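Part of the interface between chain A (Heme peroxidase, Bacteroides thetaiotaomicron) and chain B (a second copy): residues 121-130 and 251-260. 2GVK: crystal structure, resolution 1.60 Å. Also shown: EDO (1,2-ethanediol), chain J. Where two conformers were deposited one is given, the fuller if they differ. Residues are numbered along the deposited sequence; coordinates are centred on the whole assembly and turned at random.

Chain A 121-130: CFEFASILDE
Chain B (251-260) FANTSKGEYG

Chain A 121-130 is helical throughout, with i to i+4 bonds such as D129(A) N to A125(A) O at 2.9 Å. Chain B runs as strand 251-253, a 3-10 segment 254-256, G257(B) with positive phi (66/28), and strand 258-260; N253(B) N to E258(B) O (2.9 Å) helps pair the strands. The helix and strand 258-260 axes approach to 11.3 Å, their N-to-C directions 135° apart, and the register places S126(A) CA 5.6 Å from T254(B) CA.

The CA-to-CB bond of F122(A) (t, chi2 77°) points sideways to the chain B stretch, but the end of the ring comes nearer: CE1 lies 3.6 Å from A252(B) CB, T254(B) CG2 and Y259(B) CE2 alike. The two aromatic rings meet rim to rim, planes at 76° and centroids 5.9 Å apart. A125(A) points toward chain B, its CB 3.3 Å from T254(B) OG1 (T254(B) chi1 p); water 1 bridges that OG1 and A125(A) O, 2.8 Å from each. S126(A) (p) donates from OG to E123(A) O (2.7 Å), and its CB lies 3.6 Å from Y259(B) OH.

D129(A) (t) anchors the contact: Y259(B) (m, chi2 82°) donates from OH to D129(A) OD2 at 2.6 Å. D129(A) OD1 accepts from O2 of the ethanediol (2.6 Å); O1 of the same molecule donates to S255(B) O (3.1 Å). D129(A) OD1 and T254(B) O are 3.2 Å apart; both are acceptors, so no hydrogen bond links them.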

# COMPACT_ATOMS: atom_id res chain seq x y z
N CYS A 121 -16.51 8.81 4.81
CA CYS A 121 -17.91 8.56 5.16
C CYS A 121 -18.46 9.77 5.85
O CYS A 121 -19.58 10.21 5.55
CB CYS A 121 -18.05 7.34 6.05
SG CYS A 121 -17.44 5.77 5.27
N PHE A 122 -17.69 10.33 6.77
CA PHE A 122 -18.10 11.55 7.47
C PHE A 122 -18.36 12.67 6.49
O PHE A 122 -19.34 13.36 6.59
CB PHE A 122 -17.05 12.00 8.51
CG PHE A 122 -17.19 13.42 8.92
CD1 PHE A 122 -18.17 13.79 9.82
CD2 PHE A 122 -16.41 14.42 8.34
CE1 PHE A 122 -18.36 15.11 10.15
CE2 PHE A 122 -16.58 15.75 8.69
CZ PHE A 122 -17.57 16.10 9.57
N GLU A 123 -17.47 12.85 5.54
CA GLU A 123 -17.60 13.93 4.58
C GLU A 123 -18.96 13.86 3.86
O GLU A 123 -19.72 14.84 3.81
CB GLU A 123 -16.44 13.87 3.56
CG GLU A 123 -16.55 14.83 2.39
CD GLU A 123 -16.11 16.20 2.74
OE1 GLU A 123 -16.11 16.54 3.95
OE2 GLU A 123 -15.69 16.94 1.81
N PHE A 124 -19.26 12.70 3.32
CA PHE A 124 -20.50 12.48 2.60
C PHE A 124 -21.70 12.70 3.53
O PHE A 124 -22.65 13.40 3.18
CB PHE A 124 -20.51 11.05 2.05
CG PHE A 124 -21.55 10.81 0.96
CD1 PHE A 124 -22.85 10.49 1.29
CD2 PHE A 124 -21.20 10.90 -0.40
CE1 PHE A 124 -23.78 10.23 0.30
CE2 PHE A 124 -22.11 10.64 -1.37
CZ PHE A 124 -23.41 10.29 -1.03
N ALA A 125 -21.64 12.13 4.72
CA ALA A 125 -22.72 12.26 5.66
C ALA A 125 -22.97 13.72 6.09
O ALA A 125 -24.10 14.11 6.30
CB ALA A 125 -22.46 11.37 6.89
N SER A 126 -21.90 14.51 6.20
CA SER A 126 -22.04 15.90 6.59
C SER A 126 -22.78 16.69 5.50
O SER A 126 -23.57 17.58 5.80
CB SER A 126 -20.67 16.53 6.91
OG SER A 126 -19.92 16.79 5.73
N ILE A 127 -22.53 16.35 4.25
CA ILE A 127 -23.20 17.03 3.15
C ILE A 127 -24.69 16.65 3.14
O ILE A 127 -25.54 17.50 2.95
CB ILE A 127 -22.50 16.74 1.82
CG1 ILE A 127 -21.09 17.38 1.83
CG2 ILE A 127 -23.32 17.28 0.67
CD1 ILE A 127 -20.16 16.84 0.79
N LEU A 128 -25.00 15.38 3.44
CA LEU A 128 -26.41 14.94 3.59
C LEU A 128 -27.10 15.72 4.71
O LEU A 128 -28.23 16.18 4.56
CB LEU A 128 -26.49 13.43 3.89
CG LEU A 128 -26.05 12.48 2.80
CD1 LEU A 128 -26.05 11.05 3.32
CD2 LEU A 128 -26.94 12.61 1.57
N ASP A 129 -26.39 15.90 5.83
CA ASP A 129 -26.91 16.67 6.97
C ASP A 129 -27.30 18.08 6.52
O ASP A 129 -28.39 18.57 6.81
CB ASP A 129 -25.85 16.72 8.08
CG ASP A 129 -26.29 17.56 9.30
OD1 ASP A 129 -27.49 17.50 9.70
OD2 ASP A 129 -25.40 18.25 9.89
N GLU A 130 -26.39 18.72 5.80
CA GLU A 130 -26.61 20.07 5.29
C GLU A 130 -27.78 20.14 4.31
O GLU A 130 -28.63 21.03 4.41
CB GLU A 130 -25.34 20.60 4.61
CG GLU A 130 -24.20 20.87 5.59
CD GLU A 130 -22.82 20.99 4.90
OE1 GLU A 130 -22.74 20.87 3.64
OE2 GLU A 130 -21.82 21.16 5.62
N PHE B 251 -14.79 14.21 15.83
CA PHE B 251 -15.83 13.21 16.07
C PHE B 251 -17.17 13.80 15.68
O PHE B 251 -17.33 15.04 15.65
CB PHE B 251 -15.83 12.73 17.52
CG PHE B 251 -16.24 13.78 18.51
CD1 PHE B 251 -15.30 14.59 19.12
CD2 PHE B 251 -17.55 13.88 18.92
CE1 PHE B 251 -15.69 15.52 20.11
CE2 PHE B 251 -17.94 14.80 19.87
CZ PHE B 251 -16.97 15.62 20.48
N ALA B 252 -18.11 12.95 15.30
CA ALA B 252 -19.40 13.46 14.85
C ALA B 252 -20.48 12.44 14.78
O ALA B 252 -20.22 11.26 14.50
CB ALA B 252 -19.25 14.09 13.45
N ASN B 253 -21.70 12.92 15.03
CA ASN B 253 -22.93 12.21 14.68
C ASN B 253 -23.73 13.14 13.78
O ASN B 253 -24.53 13.93 14.26
CB ASN B 253 -23.74 11.84 15.94
CG ASN B 253 -25.01 11.06 15.62
OD1 ASN B 253 -25.63 11.26 14.56
ND2 ASN B 253 -25.43 10.18 16.55
N THR B 254 -23.42 13.14 12.49
CA THR B 254 -23.98 14.12 11.56
C THR B 254 -25.51 14.05 11.46
O THR B 254 -26.15 15.03 11.19
CB THR B 254 -23.38 13.99 10.17
OG1 THR B 254 -23.61 12.68 9.66
CG2 THR B 254 -21.89 14.25 10.21
N SER B 255 -26.07 12.86 11.69
CA SER B 255 -27.52 12.69 11.58
C SER B 255 -28.24 13.56 12.62
O SER B 255 -29.36 14.00 12.40
CB SER B 255 -27.92 11.21 11.73
OG SER B 255 -27.86 10.77 13.07
N LYS B 256 -27.54 13.84 13.74
CA LYS B 256 -28.06 14.71 14.83
C LYS B 256 -27.48 16.12 14.75
O LYS B 256 -27.73 16.96 15.64
CB LYS B 256 -27.72 14.11 16.19
CG LYS B 256 -28.40 12.79 16.44
CD LYS B 256 -27.94 12.15 17.78
N GLY B 257 -26.73 16.39 13.69
CA GLY B 257 -26.08 17.68 13.53
C GLY B 257 -25.00 17.94 14.57
O GLY B 257 -24.71 19.09 14.88
N GLU B 258 -24.39 16.87 15.08
CA GLU B 258 -23.38 16.97 16.16
C GLU B 258 -21.98 16.88 15.59
O GLU B 258 -21.61 15.85 15.03
CB GLU B 258 -23.57 15.86 17.20
CG GLU B 258 -22.51 15.86 18.33
CD GLU B 258 -22.46 14.55 19.15
OE1 GLU B 258 -23.27 13.64 18.87
OE2 GLU B 258 -21.61 14.45 20.06
N TYR B 259 -21.21 17.96 15.75
CA TYR B 259 -19.84 18.02 15.24
C TYR B 259 -18.94 18.46 16.37
O TYR B 259 -19.23 19.48 17.04
CB TYR B 259 -19.72 19.01 14.11
CG TYR B 259 -20.55 18.68 12.90
CD1 TYR B 259 -21.90 19.00 12.85
CD2 TYR B 259 -19.99 18.09 11.79
CE1 TYR B 259 -22.67 18.67 11.76
CE2 TYR B 259 -20.75 17.80 10.67
CZ TYR B 259 -22.09 18.10 10.67
OH TYR B 259 -22.85 17.77 9.55
N GLY B 260 -17.86 17.73 16.59
CA GLY B 260 -16.96 18.04 17.69
C GLY B 260 -15.48 17.81 17.44
O GLY B 260 -15.08 17.23 16.43
C1 EDO J . -30.46 17.99 12.29
O1 EDO J . -30.82 16.71 12.85
C2 EDO J . -28.97 18.18 12.43
O2 EDO J . -28.48 19.12 11.48
O HOH W 1 -25.87 12.88 8.05
O HOH W 2 -28.98 15.35 9.62